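Local coordinates for protein esterase (Uncultured bacterium, PDB 5EGN) that probably hydrolyses N-acyl homoserine lactones, the quorum-sensing signals of bacteria, as a lactonase of the alpha/beta-hydrolase family with carboxylesterase activity, at residues 15-26 with 42-53. The protein carries 2 engineered substitutions. Sequence-based numbering, arbitrary orientation.
Sequences SYGEGVPIVFLH and FAQTNHVIVIDH
Phe24 and Ile49 belong to a parallel ladder in which Ile22 N bonds to His47 O, Ile49 N to Ile22 O, Phe24 N to Ile49 O at 2.8 Å and Ile51 N to Phe24 O. The N-to-C directions of strands 21-25 and 47-51 differ by 18°, so the two run nearly parallel. On its other edge strand 47-51 takes Tyr16 as an antiparallel partner, Tyr16 N reaching Val48 O at 3.0 Å and Val48 N returning to Tyr16 O. Strand 47-51 thus lies between 9-16 and 21-25, the 1-2-4-3 order at the start of the alpha/beta-hydrolase sheet, and the link through helix 36-39 is a beta-alpha-beta crossover.

Among polar side chains, Asn46 ND2 donates to Val20 O at 2.8 Å, with that oxygen only 2° out of the amide plane. Ser15 OG and His47 NE2 are hydrogen-bonded at 2.7 Å; the imidazole gets there because CG is anti to the backbone N (chi1 -179°).

Just beyond Leu25, the rings of His26 and His53 form an offset stack, centroids 3.8 Å apart. Two bonds hold it: His53 N to His26 NE2, and His53 NE2 to His26 O at 2.7 Å.

Apolar contacts fall on two faces. Ile49 CD1 reaches Val23 CG2 at 4.0 Å on the side covered by helix 68-81, whereas Ile22 CD1 meets Phe42 CD1 at 3.9 Å on the side where helix 249-257 packs against Phe24 and Phe42.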
loop_
_atom_site.group_PDB
_atom_site.type_symbol
_atom_site.label_atom_id
_atom_site.label_comp_id
_atom_site.label_asym_id
_atom_site.label_seq_id
_atom_site.Cartn_x
_atom_site.Cartn_y
_atom_site.Cartn_z
ATOM N N SER A 15 3.859 -9.289 -7.896
ATOM C CA SER A 15 5.238 -9.700 -8.116
ATOM C C SER A 15 6.036 -8.639 -8.871
ATOM O O SER A 15 5.699 -8.291 -10.003
ATOM C CB SER A 15 5.277 -11.026 -8.880
ATOM O OG SER A 15 6.597 -11.353 -9.280
ATOM N N TYR A 16 7.093 -8.130 -8.242
ATOM C CA TYR A 16 7.961 -7.141 -8.887
ATOM C C TYR A 16 9.434 -7.547 -8.808
ATOM O O TYR A 16 9.851 -8.198 -7.858
ATOM C CB TYR A 16 7.790 -5.756 -8.253
ATOM C CG TYR A 16 6.379 -5.199 -8.250
ATOM C CD1 TYR A 16 5.915 -4.417 -9.300
ATOM C CD2 TYR A 16 5.526 -5.429 -7.180
ATOM C CE1 TYR A 16 4.632 -3.898 -9.292
ATOM C CE2 TYR A 16 4.243 -4.914 -7.163
ATOM C CZ TYR A 16 3.802 -4.150 -8.221
ATOM O OH TYR A 16 2.526 -3.638 -8.203
ATOM N N GLY A 17 10.220 -7.156 -9.806
ATOM C CA GLY A 17 11.659 -7.356 -9.764
ATOM C C GLY A 17 12.145 -8.771 -10.023
ATOM O O GLY A 17 11.353 -9.675 -10.285
ATOM N N GLU A 18 13.462 -8.955 -9.940
ATOM C CA GLU A 18 14.102 -10.234 -10.248
ATOM C C GLU A 18 15.257 -10.551 -9.293
ATOM O O GLU A 18 15.888 -9.645 -8.748
ATOM C CB GLU A 18 14.615 -10.236 -11.689
ATOM C CG GLU A 18 13.527 -10.232 -12.749
ATOM C CD GLU A 18 14.092 -10.178 -14.152
ATOM O OE1 GLU A 18 14.872 -9.249 -14.444
ATOM O OE2 GLU A 18 13.761 -11.071 -14.960
ATOM N N GLY A 19 15.530 -11.839 -9.102
ATOM C CA GLY A 19 16.618 -12.271 -8.240
ATOM C C GLY A 19 16.190 -13.286 -7.197
ATOM O O GLY A 19 15.347 -14.144 -7.459
ATOM N N VAL A 20 16.786 -13.194 -6.011
ATOM C CA VAL A 20 16.411 -14.050 -4.891
ATOM C C VAL A 20 15.036 -13.646 -4.375
ATOM O O VAL A 20 14.837 -12.505 -3.964
ATOM C CB VAL A 20 17.443 -13.975 -3.750
ATOM C CG1 VAL A 20 16.984 -14.793 -2.554
ATOM C CG2 VAL A 20 18.806 -14.444 -4.235
ATOM N N PRO A 21 14.079 -14.582 -4.401
ATOM C CA PRO A 21 12.678 -14.293 -4.073
ATOM C C PRO A 21 12.438 -13.977 -2.599
ATOM O O PRO A 21 12.978 -14.653 -1.722
ATOM C CB PRO A 21 11.949 -15.588 -4.465
ATOM C CG PRO A 21 12.908 -16.335 -5.343
ATOM C CD PRO A 21 14.262 -15.977 -4.833
ATOM N N ILE A 22 11.631 -12.953 -2.339
ATOM C CA ILE A 22 11.198 -12.631 -0.982
ATOM C C ILE A 22 9.675 -12.611 -0.912
ATOM O O ILE A 22 9.028 -11.847 -1.627
ATOM C CB ILE A 22 11.736 -11.267 -0.505
ATOM C CG1 ILE A 22 13.263 -11.224 -0.584
ATOM C CG2 ILE A 22 11.265 -10.977 0.914
ATOM C CD1 ILE A 22 13.851 -9.892 -0.171
ATOM N N VAL A 23 9.101 -13.443 -0.052
ATOM C CA VAL A 23 7.649 -13.524 0.043
ATOM C C VAL A 23 7.107 -12.828 1.291
ATOM O O VAL A 23 7.426 -13.210 2.418
ATOM C CB VAL A 23 7.169 -14.984 0.035
ATOM C CG1 VAL A 23 5.665 -15.043 0.205
ATOM C CG2 VAL A 23 7.585 -15.666 -1.261
ATOM N N PHE A 24 6.282 -11.806 1.077
ATOM C CA PHE A 24 5.658 -11.062 2.162
ATOM C C PHE A 24 4.233 -11.547 2.439
ATOM O O PHE A 24 3.351 -11.566 1.545
ATOM C CB PHE A 24 5.654 -9.560 1.860
ATOM C CG PHE A 24 7.027 -8.958 1.730
ATOM C CD1 PHE A 24 7.622 -8.826 0.486
ATOM C CD2 PHE A 24 7.721 -8.520 2.849
ATOM C CE1 PHE A 24 8.881 -8.268 0.359
ATOM C CE2 PHE A 24 8.979 -7.960 2.727
ATOM C CZ PHE A 24 9.559 -7.835 1.481
ATOM N N LEU A 25 4.046 -11.942 3.697
ATOM C CA LEU A 25 2.807 -12.494 4.217
ATOM C C LEU A 25 2.237 -11.561 5.273
ATOM O O LEU A 25 2.777 -11.462 6.376
ATOM C CB LEU A 25 3.057 -13.878 4.815
ATOM C CG LEU A 25 3.749 -14.871 3.887
ATOM C CD1 LEU A 25 4.023 -16.197 4.582
ATOM C CD2 LEU A 25 2.883 -15.067 2.663
ATOM N N HIS A 26 1.141 -10.889 4.936
ATOM C CA HIS A 26 0.557 -9.857 5.791
ATOM C C HIS A 26 -0.084 -10.423 7.062
ATOM O O HIS A 26 -0.442 -11.597 7.103
ATOM C CB HIS A 26 -0.483 -9.061 4.998
ATOM C CG HIS A 26 -1.733 -9.830 4.703
ATOM N ND1 HIS A 26 -2.756 -9.970 5.616
ATOM C CD2 HIS A 26 -2.121 -10.506 3.596
ATOM C CE1 HIS A 26 -3.721 -10.698 5.084
ATOM N NE2 HIS A 26 -3.362 -11.035 3.859
ATOM N N PHE A 42 12.866 -3.414 -1.988
ATOM C CA PHE A 42 13.399 -4.766 -2.120
ATOM C C PHE A 42 13.169 -5.327 -3.519
ATOM O O PHE A 42 13.761 -6.336 -3.893
ATOM C CB PHE A 42 12.784 -5.691 -1.070
ATOM C CG PHE A 42 13.366 -5.512 0.302
ATOM C CD1 PHE A 42 14.558 -6.127 0.645
ATOM C CD2 PHE A 42 12.729 -4.723 1.244
ATOM C CE1 PHE A 42 15.101 -5.962 1.904
ATOM C CE2 PHE A 42 13.268 -4.554 2.504
ATOM C CZ PHE A 42 14.456 -5.172 2.834
ATOM N N ALA A 43 12.314 -4.668 -4.293
ATOM C CA ALA A 43 12.086 -5.060 -5.679
ATOM C C ALA A 43 13.253 -4.630 -6.559
ATOM O O ALA A 43 13.375 -5.065 -7.703
ATOM C CB ALA A 43 10.787 -4.469 -6.196
ATOM N N GLN A 44 14.110 -3.769 -6.019
ATOM C CA GLN A 44 15.280 -3.294 -6.746
ATOM C C GLN A 44 16.381 -4.350 -6.766
ATOM O O GLN A 44 17.177 -4.412 -7.701
ATOM C CB GLN A 44 15.814 -2.000 -6.127
ATOM C CG GLN A 44 14.820 -0.852 -6.099
ATOM C CD GLN A 44 15.427 0.426 -5.556
ATOM O OE1 GLN A 44 15.003 0.940 -4.522
ATOM N NE2 GLN A 44 16.431 0.945 -6.253
ATOM N N THR A 45 16.417 -5.179 -5.728
ATOM C CA THR A 45 17.470 -6.177 -5.583
ATOM C C THR A 45 16.931 -7.604 -5.585
ATOM O O THR A 45 17.690 -8.557 -5.750
ATOM C CB THR A 45 18.268 -5.964 -4.284
ATOM O OG1 THR A 45 17.367 -5.910 -3.171
ATOM C CG2 THR A 45 19.058 -4.668 -4.351
ATOM N N ASN A 46 15.624 -7.749 -5.399
ATOM C CA ASN A 46 15.029 -9.073 -5.266
ATOM C C ASN A 46 13.748 -9.263 -6.064
ATOM O O ASN A 46 13.166 -8.306 -6.572
ATOM C CB ASN A 46 14.743 -9.371 -3.793
ATOM C CG ASN A 46 16.000 -9.426 -2.955
ATOM O OD1 ASN A 46 16.498 -8.399 -2.495
ATOM N ND2 ASN A 46 16.519 -10.630 -2.745
ATOM N N HIS A 47 13.324 -10.518 -6.165
ATOM C CA HIS A 47 12.026 -10.865 -6.727
ATOM C C HIS A 47 10.985 -10.842 -5.612
ATOM O O HIS A 47 10.801 -11.833 -4.902
ATOM C CB HIS A 47 12.081 -12.241 -7.398
ATOM C CG HIS A 47 10.793 -12.660 -8.033
ATOM N ND1 HIS A 47 10.604 -13.920 -8.566
ATOM C CD2 HIS A 47 9.630 -11.996 -8.227
ATOM C CE1 HIS A 47 9.383 -14.009 -9.056
ATOM N NE2 HIS A 47 8.769 -12.856 -8.863
ATOM N N VAL A 48 10.314 -9.706 -5.449
ATOM C CA VAL A 48 9.349 -9.557 -4.369
ATOM C C VAL A 48 7.975 -10.088 -4.760
ATOM O O VAL A 48 7.461 -9.826 -5.854
ATOM C CB VAL A 48 9.225 -8.084 -3.905
ATOM C CG1 VAL A 48 10.547 -7.594 -3.348
ATOM C CG2 VAL A 48 8.754 -7.186 -5.034
ATOM N N ILE A 49 7.410 -10.857 -3.837
ATOM C CA ILE A 49 6.105 -11.482 -3.983
ATOM C C ILE A 49 5.287 -11.167 -2.745
ATOM O O ILE A 49 5.625 -11.619 -1.664
ATOM C CB ILE A 49 6.223 -13.013 -4.136
ATOM C CG1 ILE A 49 7.160 -13.371 -5.292
ATOM C CG2 ILE A 49 4.846 -13.650 -4.292
ATOM C CD1 ILE A 49 7.925 -14.660 -5.066
ATOM N N VAL A 50 4.221 -10.393 -2.892
ATOM C CA VAL A 50 3.408 -10.026 -1.737
ATOM C C VAL A 50 2.010 -10.619 -1.882
ATOM O O VAL A 50 1.366 -10.451 -2.928
ATOM C CB VAL A 50 3.339 -8.495 -1.570
ATOM C CG1 VAL A 50 3.091 -7.828 -2.905
ATOM C CG2 VAL A 50 2.282 -8.100 -0.550
ATOM N N ILE A 51 1.541 -11.325 -0.852
ATOM C CA ILE A 51 0.305 -12.094 -1.016
ATOM C C ILE A 51 -0.857 -11.661 -0.115
ATOM O O ILE A 51 -0.671 -11.354 1.066
ATOM C CB ILE A 51 0.565 -13.606 -0.787
ATOM C CG1 ILE A 51 1.543 -14.134 -1.832
ATOM C CG2 ILE A 51 -0.723 -14.411 -0.867
ATOM C CD1 ILE A 51 1.916 -15.586 -1.646
ATOM N N ASP A 52 -2.050 -11.626 -0.705
ATOM C CA ASP A 52 -3.298 -11.529 0.039
ATOM C C ASP A 52 -3.769 -12.923 0.444
ATOM O O ASP A 52 -4.068 -13.755 -0.415
ATOM C CB ASP A 52 -4.373 -10.837 -0.801
ATOM C CG ASP A 52 -4.234 -9.331 -0.804
ATOM O OD1 ASP A 52 -3.140 -8.825 -0.472
ATOM O OD2 ASP A 52 -5.227 -8.652 -1.139
ATOM N N HIS A 53 -3.826 -13.181 1.746
ATOM C CA HIS A 53 -4.339 -14.452 2.247
ATOM C C HIS A 53 -5.794 -14.620 1.835
ATOM O O HIS A 53 -6.475 -13.640 1.533
ATOM C CB HIS A 53 -4.219 -14.527 3.770
ATOM C CG HIS A 53 -2.842 -14.249 4.286
ATOM N ND1 HIS A 53 -1.703 -14.526 3.563
ATOM C CD2 HIS A 53 -2.422 -13.715 5.458
ATOM C CE1 HIS A 53 -0.640 -14.175 4.265
ATOM N NE2 HIS A 53 -1.050 -13.680 5.419
HETATM O O HOH W 1 14.958 -6.881 -8.627
HETATM O O HOH W 2 18.400 -11.229 -5.505
HETATM O O HOH W 3 1.300 -10.201 2.115
#